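Local coordinates for protein chitinase (Jonesia denitrificans, PDB 5VG0) that probably binds chitin and cleaves it oxidatively, this chain being the copper-dependent lytic polysaccharide monooxygenase domain of a longer chitinase, at residues A[2-7]-A[133-138]; A[70-75]-A[106-111]; A[76-81]-A[124-129]; A[81-86]-A[95-100]. One frame throughout, in Å; residues are numbered along the deposited sequence.

Contact 1 (A[2-7]-A[133-138]); sequences GWVTDP and FYNCMD
N135 carries its CG anti to the carbonyl carbon (chi1 -78°), which starts the amide off toward V4; V4 holds CG1 anti to its own backbone N (chi1 175°) and offers that methyl to M137. The single bond across the contact runs from V4 N to N135 OD1, 2.9 Å long and nearly straight at 166°, with the donor above the plane of the amide. N135 OD1 also lies 3.3 Å from W3 CA and takes a second, weak hydrogen bond from S9 OG. M137 is modelled in two conformers; in one of them its bent chain puts M137 SD 3.8 Å from V4 CG1, so this packing is less certain. The strands face each other from the two sheets of the beta sandwich, their segment axes roughly parallel and within 7.1 Å. A side-chain carbonyl thus satisfies a buried backbone N-H between the sheets, tying the strand just after the copper-binding N-terminus to the one that carries F133 of the peroxide pocket.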
loop_
_atom_site.group_PDB
_atom_site.type_symbol
_atom_site.label_atom_id
_atom_site.label_comp_id
_atom_site.label_asym_id
_atom_site.label_seq_id
_atom_site.Cartn_x
_atom_site.Cartn_y
_atom_site.Cartn_z
ATOM N N GLY A 2 -5.146 -2.694 -7.748
ATOM C CA GLY A 2 -5.062 -1.278 -7.442
ATOM C C GLY A 2 -3.861 -1.023 -6.570
ATOM O O GLY A 2 -3.221 -1.951 -6.070
ATOM N N TRP A 3 -3.546 0.252 -6.393
ATOM C CA TRP A 3 -2.374 0.628 -5.608
ATOM C C TRP A 3 -2.559 2.030 -5.037
ATOM O O TRP A 3 -3.420 2.796 -5.473
ATOM C CB TRP A 3 -1.069 0.490 -6.398
ATOM C CG TRP A 3 -0.763 1.525 -7.418
ATOM C CD1 TRP A 3 0.171 2.496 -7.292
ATOM C CD2 TRP A 3 -1.312 1.674 -8.737
ATOM N NE1 TRP A 3 0.247 3.248 -8.432
ATOM C CE2 TRP A 3 -0.654 2.765 -9.340
ATOM C CE3 TRP A 3 -2.285 0.991 -9.462
ATOM C CZ2 TRP A 3 -0.951 3.202 -10.630
ATOM C CZ3 TRP A 3 -2.575 1.413 -10.745
ATOM C CH2 TRP A 3 -1.914 2.512 -11.317
ATOM N N VAL A 4 -1.719 2.357 -4.066
ATOM C CA VAL A 4 -1.742 3.654 -3.403
ATOM C C VAL A 4 -0.842 4.614 -4.163
ATOM O O VAL A 4 0.359 4.367 -4.330
ATOM C CB VAL A 4 -1.305 3.530 -1.940
ATOM C CG1 VAL A 4 -1.219 4.893 -1.293
ATOM C CG2 VAL A 4 -2.264 2.639 -1.167
ATOM N N THR A 5 -1.418 5.718 -4.610
ATOM C CA THR A 5 -0.696 6.686 -5.418
ATOM C C THR A 5 -0.200 7.892 -4.630
ATOM O O THR A 5 0.735 8.549 -5.078
ATOM C CB THR A 5 -1.567 7.165 -6.576
ATOM O OG1 THR A 5 -2.728 7.792 -6.045
ATOM C CG2 THR A 5 -1.991 6.010 -7.481
ATOM N N ASP A 6 -0.793 8.209 -3.484
ATOM C CA ASP A 6 -0.412 9.384 -2.720
ATOM C C ASP A 6 -0.763 9.155 -1.248
ATOM O O ASP A 6 -1.885 8.838 -0.928
ATOM C CB ASP A 6 -1.133 10.613 -3.238
ATOM C CG ASP A 6 -0.647 11.874 -2.574
ATOM O OD1 ASP A 6 0.581 12.054 -2.495
ATOM O OD2 ASP A 6 -1.490 12.672 -2.124
ATOM N N PRO A 7 0.220 9.265 -0.335
ATOM C CA PRO A 7 1.654 9.323 -0.609
ATOM C C PRO A 7 2.038 8.077 -1.397
ATOM O O PRO A 7 1.444 7.020 -1.216
ATOM C CB PRO A 7 2.289 9.327 0.785
ATOM C CG PRO A 7 1.283 8.870 1.709
ATOM C CD PRO A 7 -0.061 9.064 1.098
ATOM N N PHE A 133 -4.356 -7.103 -1.347
ATOM C CA PHE A 133 -3.360 -6.313 -2.043
ATOM C C PHE A 133 -2.542 -5.542 -1.021
ATOM O O PHE A 133 -3.075 -5.024 -0.045
ATOM C CB PHE A 133 -4.011 -5.365 -3.065
ATOM C CG PHE A 133 -4.618 -6.101 -4.204
ATOM C CD1 PHE A 133 -5.848 -6.715 -4.082
ATOM C CD2 PHE A 133 -3.924 -6.244 -5.394
ATOM C CE1 PHE A 133 -6.369 -7.459 -5.120
ATOM C CE2 PHE A 133 -4.450 -6.981 -6.422
ATOM C CZ PHE A 133 -5.668 -7.604 -6.278
ATOM N N TYR A 134 -1.237 -5.463 -1.256
ATOM C CA TYR A 134 -0.269 -5.018 -0.263
ATOM C C TYR A 134 0.491 -3.808 -0.791
ATOM O O TYR A 134 1.128 -3.883 -1.838
ATOM C CB TYR A 134 0.692 -6.157 0.055
ATOM C CG TYR A 134 0.027 -7.308 0.780
ATOM C CD1 TYR A 134 -0.661 -8.306 0.091
ATOM C CD2 TYR A 134 0.054 -7.378 2.167
ATOM C CE1 TYR A 134 -1.291 -9.344 0.779
ATOM C CE2 TYR A 134 -0.558 -8.412 2.844
ATOM C CZ TYR A 134 -1.233 -9.386 2.154
ATOM O OH TYR A 134 -1.828 -10.390 2.885
ATOM N N ASN A 135 0.463 -2.712 -0.032
ATOM C CA ASN A 135 1.111 -1.465 -0.423
ATOM C C ASN A 135 1.857 -0.864 0.760
ATOM O O ASN A 135 1.224 -0.468 1.745
ATOM C CB ASN A 135 0.100 -0.412 -0.894
ATOM C CG ASN A 135 -0.419 -0.643 -2.321
ATOM O OD1 ASN A 135 -0.103 0.122 -3.210
ATOM N ND2 ASN A 135 -1.180 -1.694 -2.530
ATOM N N CYS A 136 3.176 -0.743 0.653
ATOM C CA CYS A 136 3.970 -0.029 1.645
ATOM C C CYS A 136 4.266 1.389 1.195
ATOM O O CYS A 136 4.622 1.618 0.040
ATOM C CB CYS A 136 5.289 -0.747 1.872
ATOM S SG CYS A 136 5.094 -2.125 2.978
ATOM N N MET A 137 4.202 2.316 2.142
ATOM C CA MET A 137 4.517 3.724 1.930
ATOM C C MET A 137 5.551 4.128 2.971
ATOM O O MET A 137 5.302 4.017 4.175
ATOM C CB MET A 137 3.284 4.620 2.099
ATOM C CG MET A 137 2.242 4.575 0.991
ATOM S SD MET A 137 1.391 3.012 0.694
ATOM C CE MET A 137 0.545 2.820 2.250
ATOM N N ASP A 138 6.687 4.608 2.518
ATOM C CA ASP A 138 7.742 5.109 3.395
ATOM C C ASP A 138 7.535 6.598 3.599
ATOM O O ASP A 138 7.525 7.361 2.631
ATOM C CB ASP A 138 9.109 4.821 2.789
ATOM C CG ASP A 138 9.327 3.343 2.620
ATOM O OD1 ASP A 138 9.358 2.634 3.646
ATOM O OD2 ASP A 138 9.452 2.891 1.470
#

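Contact 2 (A[70-75]-A[106-111]); sequences LTWKLT and LTHTLT
L70 to W72 pair with L106 to H108 as antiparallel neighbours in the three-stranded sheet of the sandwich. L70 with H108 is a hydrogen-bonded pair closed by L70 N to H108 O at 2.8 Å and H108 N to L70 O at 2.9 Å. W72 with L106 is another, though lopsided: W72 N reaches L106 O at 2.8 Å, while the return bond from L106 N to W72 O is weak at 3.3 Å. In the non-hydrogen-bonded pair between them, T71 and T107 both set OG1 anti to the carbonyl carbon (chi1 -63° and -61°), and T71 OG1 and T107 OG1 come to 3.0 Å. The other face is apolar and aromatic, with L70 CD1 4.2 Å from L110 CD1. There W72 NE1 and H108 ND1, 4.4 Å apart, both hydrogen-bond Y85 OH of the opposite sheet. Since an indole nitrogen can only donate, Y85 OH accepts from W72 NE1 and probably donates a hydrogen bond to H108 ND1, satisfying two buried ring nitrogens at once.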
loop_
_atom_site.group_PDB
_atom_site.type_symbol
_atom_site.label_atom_id
_atom_site.label_comp_id
_atom_site.label_asym_id
_atom_site.label_seq_id
_atom_site.Cartn_x
_atom_site.Cartn_y
_atom_site.Cartn_z
ATOM N N LEU A 70 -4.843 9.668 2.139
ATOM C CA LEU A 70 -4.194 8.640 1.346
ATOM C C LEU A 70 -5.145 8.223 0.233
ATOM O O LEU A 70 -6.314 7.937 0.491
ATOM C CB LEU A 70 -3.892 7.493 2.287
ATOM C CG LEU A 70 -3.173 6.315 1.712
ATOM C CD1 LEU A 70 -2.335 5.701 2.824
ATOM C CD2 LEU A 70 -4.152 5.319 1.167
ATOM N N THR A 71 -4.642 8.178 -0.994
ATOM C CA THR A 71 -5.460 7.936 -2.175
ATOM C C THR A 71 -5.036 6.658 -2.883
ATOM O O THR A 71 -3.845 6.440 -3.142
ATOM C CB THR A 71 -5.402 9.118 -3.140
ATOM O OG1 THR A 71 -5.967 10.258 -2.486
ATOM C CG2 THR A 71 -6.194 8.826 -4.416
ATOM N N TRP A 72 -6.022 5.829 -3.193
ATOM C CA TRP A 72 -5.887 4.644 -4.023
ATOM C C TRP A 72 -6.391 4.901 -5.434
ATOM O O TRP A 72 -7.357 5.637 -5.648
ATOM C CB TRP A 72 -6.755 3.517 -3.476
ATOM C CG TRP A 72 -6.339 2.874 -2.192
ATOM C CD1 TRP A 72 -6.538 3.335 -0.928
ATOM C CD2 TRP A 72 -5.676 1.614 -2.062
ATOM N NE1 TRP A 72 -6.035 2.437 -0.021
ATOM C CE2 TRP A 72 -5.500 1.370 -0.693
ATOM C CE3 TRP A 72 -5.215 0.668 -2.980
ATOM C CZ2 TRP A 72 -4.885 0.217 -0.208
ATOM C CZ3 TRP A 72 -4.601 -0.480 -2.503
ATOM C CH2 TRP A 72 -4.447 -0.694 -1.128
ATOM N N LYS A 73 -5.756 4.236 -6.390
ATOM C CA LYS A 73 -6.272 4.064 -7.740
ATOM C C LYS A 73 -6.554 2.584 -7.919
ATOM O O LYS A 73 -5.649 1.760 -7.788
ATOM C CB LYS A 73 -5.242 4.519 -8.768
ATOM C CG LYS A 73 -5.688 4.295 -10.192
ATOM C CD LYS A 73 -4.699 4.883 -11.174
ATOM C CE LYS A 73 -5.190 4.763 -12.603
ATOM N NZ LYS A 73 -4.226 5.369 -13.549
ATOM N N LEU A 74 -7.809 2.246 -8.187
ATOM C CA LEU A 74 -8.199 0.860 -8.387
ATOM C C LEU A 74 -8.484 0.644 -9.858
ATOM O O LEU A 74 -9.284 1.364 -10.445
ATOM C CB LEU A 74 -9.433 0.506 -7.566
ATOM C CG LEU A 74 -9.384 0.878 -6.088
ATOM C CD1 LEU A 74 -10.648 0.341 -5.405
ATOM C CD2 LEU A 74 -8.138 0.373 -5.383
ATOM N N THR A 75 -7.835 -0.334 -10.455
ATOM C CA THR A 75 -8.155 -0.691 -11.830
ATOM C C THR A 75 -9.282 -1.697 -11.906
ATOM O O THR A 75 -9.980 -1.747 -12.914
ATOM C CB THR A 75 -6.908 -1.200 -12.567
ATOM O OG1 THR A 75 -6.335 -2.295 -11.861
ATOM C CG2 THR A 75 -5.873 -0.099 -12.684
ATOM N N LEU A 106 -10.327 6.409 -4.410
ATOM C CA LEU A 106 -10.745 6.284 -3.016
ATOM C C LEU A 106 -9.726 6.976 -2.137
ATOM O O LEU A 106 -8.529 6.723 -2.270
ATOM C CB LEU A 106 -10.819 4.797 -2.643
ATOM C CG LEU A 106 -11.167 4.448 -1.213
ATOM C CD1 LEU A 106 -12.549 4.940 -0.828
ATOM C CD2 LEU A 106 -11.081 2.953 -1.051
ATOM N N THR A 107 -10.199 7.830 -1.233
ATOM C CA THR A 107 -9.332 8.518 -0.291
ATOM C C THR A 107 -9.752 8.179 1.131
ATOM O O THR A 107 -10.933 8.260 1.468
ATOM C CB THR A 107 -9.346 10.024 -0.549
ATOM O OG1 THR A 107 -8.867 10.267 -1.884
ATOM C CG2 THR A 107 -8.480 10.761 0.445
ATOM N N HIS A 108 -8.776 7.824 1.957
ATOM C CA HIS A 108 -8.957 7.607 3.380
ATOM C C HIS A 108 -8.087 8.588 4.147
ATOM O O HIS A 108 -6.961 8.861 3.753
ATOM C CB HIS A 108 -8.504 6.210 3.753
ATOM C CG HIS A 108 -9.424 5.135 3.293
ATOM N ND1 HIS A 108 -8.976 3.898 2.901
ATOM C CD2 HIS A 108 -10.769 5.099 3.186
ATOM C CE1 HIS A 108 -10.000 3.146 2.568
ATOM N NE2 HIS A 108 -11.101 3.849 2.728
ATOM N N THR A 109 -8.597 9.079 5.256
ATOM C CA THR A 109 -7.837 9.959 6.127
ATOM C C THR A 109 -7.294 9.167 7.302
ATOM O O THR A 109 -8.061 8.621 8.098
ATOM C CB THR A 109 -8.693 11.119 6.630
ATOM O OG1 THR A 109 -9.230 11.819 5.507
ATOM C CG2 THR A 109 -7.876 12.073 7.486
ATOM N N LEU A 110 -5.975 9.116 7.408
ATOM C CA LEU A 110 -5.307 8.528 8.561
ATOM C C LEU A 110 -4.980 9.649 9.533
ATOM O O LEU A 110 -4.611 10.756 9.125
ATOM C CB LEU A 110 -4.008 7.844 8.134
ATOM C CG LEU A 110 -4.151 6.700 7.142
ATOM C CD1 LEU A 110 -2.814 6.013 6.945
ATOM C CD2 LEU A 110 -5.204 5.703 7.562
ATOM N N THR A 111 -5.130 9.368 10.828
ATOM C CA THR A 111 -4.846 10.355 11.863
ATOM C C THR A 111 -3.935 9.745 12.920
ATOM O O THR A 111 -3.774 8.527 13.006
ATOM C CB THR A 111 -6.118 10.912 12.556
ATOM O OG1 THR A 111 -6.677 9.928 13.422
ATOM C CG2 THR A 111 -7.128 11.398 11.552
#

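Contact 3 (A[76-81]-A[124-129]); sequences APHNTS and WNVSNT. With CU (copper (II) ion), chain C; PER (peroxide ion), chain D.
W124 meets H78 and T80 with the edge of its indole. W124 NE1 donates to T80 OG1 at 2.8 Å, almost in the ring plane, and that hydroxyl donates onward to H78 O, also at 2.8 Å. At the six-membered end, W124 CH2 lies 3.5 Å from A76 O, the carbonyl that sits over the centre of the H78 imidazole. N79 and S127 close the other end: S127 N bonds N79 O at 2.9 Å, and S127 OG, placed between its backbone N and carbonyl carbon (chi1 65°), comes within 3.3 Å of N79 CB. A water accepts from N79 N and N128 ND2, while N79 ND2 is hydrogen-bonded to G99 O. H78 NE2 binds the copper at 2.0 Å and, with H1, forms the histidine brace; the peroxide is bound to the same copper through both its oxygens. W124 and T80 thus serve as second shell: their relay probably steadies the H78 backbone, and A76 O over the ring probably helps to set its tilt.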
loop_
_atom_site.group_PDB
_atom_site.type_symbol
_atom_site.label_atom_id
_atom_site.label_comp_id
_atom_site.label_asym_id
_atom_site.label_seq_id
_atom_site.Cartn_x
_atom_site.Cartn_y
_atom_site.Cartn_z
ATOM N N ALA A 76 -9.499 -2.471 -10.850
ATOM C CA ALA A 76 -10.587 -3.436 -10.815
ATOM C C ALA A 76 -11.121 -3.357 -9.398
ATOM O O ALA A 76 -10.497 -3.898 -8.470
ATOM C CB ALA A 76 -10.080 -4.832 -11.155
ATOM N N PRO A 77 -12.241 -2.686 -9.184
ATOM C CA PRO A 77 -12.736 -2.421 -7.818
ATOM C C PRO A 77 -13.531 -3.585 -7.228
ATOM O O PRO A 77 -14.764 -3.615 -7.173
ATOM C CB PRO A 77 -13.612 -1.187 -8.023
ATOM C CG PRO A 77 -14.145 -1.354 -9.388
ATOM C CD PRO A 77 -13.067 -2.012 -10.192
ATOM N N HIS A 78 -12.804 -4.567 -6.741
ATOM C CA HIS A 78 -13.424 -5.764 -6.188
ATOM C C HIS A 78 -14.243 -5.446 -4.955
ATOM O O HIS A 78 -13.911 -4.561 -4.168
ATOM C CB HIS A 78 -12.341 -6.742 -5.781
ATOM C CG HIS A 78 -11.402 -7.041 -6.884
ATOM N ND1 HIS A 78 -11.817 -7.531 -8.105
ATOM C CD2 HIS A 78 -10.069 -6.868 -6.975
ATOM C CE1 HIS A 78 -10.770 -7.671 -8.891
ATOM N NE2 HIS A 78 -9.704 -7.281 -8.224
ATOM N N ASN A 79 -15.295 -6.230 -4.746
ATOM C CA ASN A 79 -16.009 -6.160 -3.484
ATOM C C ASN A 79 -15.022 -6.368 -2.346
ATOM O O ASN A 79 -14.144 -7.230 -2.418
ATOM C CB ASN A 79 -17.120 -7.204 -3.440
ATOM C CG ASN A 79 -18.238 -6.872 -4.398
ATOM O OD1 ASN A 79 -18.083 -7.037 -5.604
ATOM N ND2 ASN A 79 -19.343 -6.365 -3.881
ATOM N N THR A 80 -15.160 -5.548 -1.315
ATOM C CA THR A 80 -14.130 -5.384 -0.302
ATOM C C THR A 80 -14.711 -5.615 1.080
ATOM O O THR A 80 -15.816 -5.165 1.391
ATOM C CB THR A 80 -13.592 -3.955 -0.389
ATOM O OG1 THR A 80 -12.981 -3.757 -1.660
ATOM C CG2 THR A 80 -12.584 -3.652 0.680
ATOM N N SER A 81 -13.933 -6.290 1.925
ATOM C CA SER A 81 -14.273 -6.385 3.338
ATOM C C SER A 81 -13.710 -5.169 4.054
ATOM O O SER A 81 -14.439 -4.211 4.305
ATOM C CB SER A 81 -13.794 -7.705 3.930
ATOM O OG SER A 81 -12.425 -7.877 3.669
ATOM N N TRP A 124 -5.477 -4.314 1.489
ATOM C CA TRP A 124 -6.825 -4.262 0.923
ATOM C C TRP A 124 -7.348 -5.690 0.836
ATOM O O TRP A 124 -6.854 -6.486 0.035
ATOM C CB TRP A 124 -6.758 -3.631 -0.469
ATOM C CG TRP A 124 -8.019 -3.714 -1.266
ATOM C CD1 TRP A 124 -9.284 -3.886 -0.811
ATOM C CD2 TRP A 124 -8.114 -3.608 -2.691
ATOM N NE1 TRP A 124 -10.160 -3.909 -1.863
ATOM C CE2 TRP A 124 -9.467 -3.736 -3.029
ATOM C CE3 TRP A 124 -7.189 -3.414 -3.709
ATOM C CZ2 TRP A 124 -9.921 -3.677 -4.347
ATOM C CZ3 TRP A 124 -7.642 -3.356 -5.015
ATOM C CH2 TRP A 124 -8.992 -3.488 -5.323
ATOM N N ASN A 125 -8.337 -6.022 1.662
ATOM C CA ASN A 125 -8.883 -7.371 1.718
ATOM C C ASN A 125 -10.091 -7.502 0.796
ATOM O O ASN A 125 -11.069 -6.759 0.915
ATOM C CB ASN A 125 -9.277 -7.699 3.152
ATOM C CG ASN A 125 -8.099 -7.722 4.075
ATOM O OD1 ASN A 125 -7.151 -8.471 3.873
ATOM N ND2 ASN A 125 -8.138 -6.895 5.077
ATOM N N VAL A 126 -10.034 -8.455 -0.108
ATOM C CA VAL A 126 -11.106 -8.700 -1.060
ATOM C C VAL A 126 -12.124 -9.641 -0.415
ATOM O O VAL A 126 -11.756 -10.648 0.186
ATOM C CB VAL A 126 -10.521 -9.291 -2.354
ATOM C CG1 VAL A 126 -11.621 -9.677 -3.330
ATOM C CG2 VAL A 126 -9.542 -8.275 -2.979
ATOM N N SER A 127 -13.414 -9.321 -0.524
ATOM C CA SER A 127 -14.416 -10.024 0.273
ATOM C C SER A 127 -14.793 -11.388 -0.270
ATOM O O SER A 127 -15.318 -12.207 0.487
ATOM C CB SER A 127 -15.664 -9.174 0.435
ATOM O OG SER A 127 -16.270 -8.971 -0.799
ATOM N N ASN A 128 -14.540 -11.653 -1.549
ATOM C CA ASN A 128 -14.987 -12.883 -2.198
ATOM C C ASN A 128 -13.845 -13.728 -2.751
ATOM O O ASN A 128 -14.098 -14.671 -3.514
ATOM C CB ASN A 128 -15.990 -12.572 -3.319
ATOM C CG ASN A 128 -15.504 -11.465 -4.275
ATOM O OD1 ASN A 128 -14.312 -11.162 -4.355
ATOM N ND2 ASN A 128 -16.445 -10.856 -5.008
ATOM N N THR A 129 -12.611 -13.422 -2.399
ATOM C CA THR A 129 -11.478 -14.288 -2.686
ATOM C C THR A 129 -10.661 -14.388 -1.413
ATOM O O THR A 129 -10.963 -13.720 -0.426
ATOM C CB THR A 129 -10.586 -13.771 -3.816
ATOM O OG1 THR A 129 -9.843 -12.660 -3.313
ATOM C CG2 THR A 129 -11.408 -13.365 -5.042
HETATM CU CU CU C . -7.844 -7.324 -8.968
HETATM O O1 PER D . -7.716 -9.366 -8.336
HETATM O O2 PER D . -8.105 -8.986 -9.718
HETATM O O HOH W 1 -15.524 -8.430 -6.794
HETATM O O HOH W 2 -8.570 -7.986 -11.218
#

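Contact 4 (A[81-86]-A[95-100]); sequences STWEYF and FDQKGQ
W83 and Q97 meet indole edge to amide oxygen, the two planes 88° apart. Q97 sends CG anti to its backbone N (chi1 -156°), and Q97 OE1 accepts a hydrogen bond from W83 NE1 at 2.9 Å on a lone pair in the carbonyl plane. The Y85 and F95 rings touch at their rims without face overlap, Y85 CE2 3.6 Å from F95 CD1 and the planes again at 88°. Two backbone bonds of 2.9 Å, W83 N to F95 O and F95 N to W83 O, make W83 and F95 a hydrogen-bonded antiparallel pair, and Q97 N adds one to S81 O at 2.8 Å. The paired residues belong to the hairpin of strands 80-87 and 90-96. Turns follow as the chain leaves it: D96 OD1 accepts from K98 N at 2.9 Å, an Asx turn, D96 also salt-bridges K98, and a type I' turn spans Q97 to Q100. W83 stacks on W124 of strand 118-126, while F95 stacks on H108 of strand 105-110 in the facing sheet.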
loop_
_atom_site.group_PDB
_atom_site.type_symbol
_atom_site.label_atom_id
_atom_site.label_comp_id
_atom_site.label_asym_id
_atom_site.label_seq_id
_atom_site.Cartn_x
_atom_site.Cartn_y
_atom_site.Cartn_z
ATOM N N SER A 81 -13.933 -6.290 1.925
ATOM C CA SER A 81 -14.273 -6.385 3.338
ATOM C C SER A 81 -13.710 -5.169 4.054
ATOM O O SER A 81 -14.439 -4.211 4.305
ATOM C CB SER A 81 -13.794 -7.705 3.930
ATOM O OG SER A 81 -12.425 -7.877 3.669
ATOM N N THR A 82 -12.419 -5.159 4.347
ATOM C CA THR A 82 -11.781 -4.049 5.038
ATOM C C THR A 82 -10.532 -3.574 4.311
ATOM O O THR A 82 -9.879 -4.315 3.579
ATOM C CB THR A 82 -11.391 -4.418 6.471
ATOM O OG1 THR A 82 -10.544 -5.557 6.449
ATOM C CG2 THR A 82 -12.600 -4.670 7.341
ATOM N N TRP A 83 -10.218 -2.321 4.594
ATOM C CA TRP A 83 -8.930 -1.704 4.314
ATOM C C TRP A 83 -8.237 -1.567 5.663
ATOM O O TRP A 83 -8.762 -0.916 6.566
ATOM C CB TRP A 83 -9.126 -0.322 3.691
ATOM C CG TRP A 83 -10.055 -0.280 2.520
ATOM C CD1 TRP A 83 -11.409 -0.159 2.555
ATOM C CD2 TRP A 83 -9.684 -0.352 1.151
ATOM N NE1 TRP A 83 -11.907 -0.152 1.289
ATOM C CE2 TRP A 83 -10.869 -0.268 0.399
ATOM C CE3 TRP A 83 -8.461 -0.472 0.481
ATOM C CZ2 TRP A 83 -10.867 -0.319 -0.983
ATOM C CZ3 TRP A 83 -8.464 -0.508 -0.890
ATOM C CH2 TRP A 83 -9.653 -0.441 -1.607
ATOM N N GLU A 84 -7.079 -2.182 5.815
ATOM C CA GLU A 84 -6.339 -2.158 7.065
ATOM C C GLU A 84 -5.041 -1.401 6.860
ATOM O O GLU A 84 -4.321 -1.645 5.898
ATOM C CB GLU A 84 -6.026 -3.574 7.543
ATOM C CG GLU A 84 -7.263 -4.369 7.927
ATOM C CD GLU A 84 -6.929 -5.795 8.265
ATOM O OE1 GLU A 84 -6.407 -6.499 7.389
ATOM O OE2 GLU A 84 -7.174 -6.190 9.424
ATOM N N TYR A 85 -4.747 -0.492 7.769
ATOM C CA TYR A 85 -3.531 0.303 7.735
ATOM C C TYR A 85 -2.694 0.009 8.960
ATOM O O TYR A 85 -3.170 0.166 10.085
ATOM C CB TYR A 85 -3.855 1.790 7.651
ATOM C CG TYR A 85 -4.567 2.149 6.381
ATOM C CD1 TYR A 85 -3.858 2.431 5.238
ATOM C CD2 TYR A 85 -5.937 2.163 6.295
ATOM C CE1 TYR A 85 -4.479 2.740 4.058
ATOM C CE2 TYR A 85 -6.576 2.488 5.092
ATOM C CZ TYR A 85 -5.834 2.777 3.977
ATOM O OH TYR A 85 -6.407 3.094 2.775
ATOM N N PHE A 86 -1.467 -0.416 8.722
ATOM C CA PHE A 86 -0.501 -0.755 9.757
ATOM C C PHE A 86 0.598 0.292 9.755
ATOM O O PHE A 86 0.976 0.804 8.702
ATOM C CB PHE A 86 0.153 -2.120 9.474
ATOM C CG PHE A 86 -0.791 -3.282 9.460
ATOM C CD1 PHE A 86 -1.602 -3.537 8.368
ATOM C CD2 PHE A 86 -0.838 -4.148 10.538
ATOM C CE1 PHE A 86 -2.472 -4.614 8.381
ATOM C CE2 PHE A 86 -1.705 -5.216 10.536
ATOM C CZ PHE A 86 -2.517 -5.447 9.452
ATOM N N PHE A 95 -10.901 0.461 7.924
ATOM C CA PHE A 95 -12.100 0.994 7.283
ATOM C C PHE A 95 -12.901 -0.174 6.746
ATOM O O PHE A 95 -12.370 -1.010 6.017
ATOM C CB PHE A 95 -11.741 1.918 6.123
ATOM C CG PHE A 95 -11.069 3.179 6.543
ATOM C CD1 PHE A 95 -9.712 3.195 6.819
ATOM C CD2 PHE A 95 -11.780 4.350 6.669
ATOM C CE1 PHE A 95 -9.083 4.363 7.195
ATOM C CE2 PHE A 95 -11.152 5.521 7.050
ATOM C CZ PHE A 95 -9.805 5.522 7.321
ATOM N N ASP A 96 -14.177 -0.228 7.097
ATOM C CA ASP A 96 -15.067 -1.326 6.722
ATOM C C ASP A 96 -15.853 -0.923 5.481
ATOM O O ASP A 96 -16.600 0.058 5.505
ATOM C CB ASP A 96 -15.998 -1.602 7.902
ATOM C CG ASP A 96 -16.881 -2.794 7.710
ATOM O OD1 ASP A 96 -16.759 -3.513 6.701
ATOM O OD2 ASP A 96 -17.688 -3.001 8.640
ATOM N N GLN A 97 -15.691 -1.669 4.398
ATOM C CA GLN A 97 -16.448 -1.436 3.178
ATOM C C GLN A 97 -17.706 -2.287 3.111
ATOM O O GLN A 97 -18.495 -2.155 2.166
ATOM C CB GLN A 97 -15.568 -1.689 1.946
ATOM C CG GLN A 97 -16.019 -0.963 0.666
ATOM C CD GLN A 97 -15.655 0.495 0.675
ATOM O OE1 GLN A 97 -14.559 0.873 1.036
ATOM N NE2 GLN A 97 -16.572 1.323 0.254
ATOM N N LYS A 98 -17.908 -3.162 4.087
ATOM C CA LYS A 98 -19.171 -3.872 4.251
ATOM C C LYS A 98 -19.478 -4.805 3.083
ATOM O O LYS A 98 -20.644 -5.084 2.788
ATOM C CB LYS A 98 -20.334 -2.902 4.482
ATOM C CG LYS A 98 -20.155 -1.967 5.665
ATOM C CD LYS A 98 -20.669 -2.571 6.938
ATOM C CE LYS A 98 -20.631 -1.568 8.092
ATOM N NZ LYS A 98 -20.892 -2.232 9.396
ATOM N N GLY A 99 -18.450 -5.329 2.430
ATOM C CA GLY A 99 -18.631 -6.215 1.307
ATOM C C GLY A 99 -19.022 -5.545 0.016
ATOM O O GLY A 99 -19.345 -6.249 -0.951
ATOM N N GLN A 100 -19.004 -4.219 -0.031
ATOM C CA GLN A 100 -19.436 -3.455 -1.184
ATOM C C GLN A 100 -18.268 -3.146 -2.110
ATOM O O GLN A 100 -17.101 -3.286 -1.772
ATOM C CB GLN A 100 -20.052 -2.143 -0.716
ATOM C CG GLN A 100 -21.306 -2.306 0.112
ATOM C CD GLN A 100 -21.826 -0.985 0.640
ATOM O OE1 GLN A 100 -21.413 0.085 0.188
ATOM N NE2 GLN A 100 -22.720 -1.052 1.621
#

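Contact 1 is the buried one, near the centre of the chain; contacts 2, 3 and 4 reach outward and are only partly buried. Contacts 1 and 2 share the three-stranded sheet through neighbouring strands 2-6 and 68-74, joined by D6 O to T71 N. Contacts 3 and 4 meet at S81 on strand 80-87. Chemistry follows place: contact 1 joins two sheets by side chains, contacts 2 and 4 rest on backbone pairing within a sheet, and contact 3 is mostly loop with a metal at its tip. Aromatic rings link them between the sheets, where W72, W83 and W124 meet and Y85 joins contact 4 to contact 2. F133 packs near H78, bringing contact 1 to the copper.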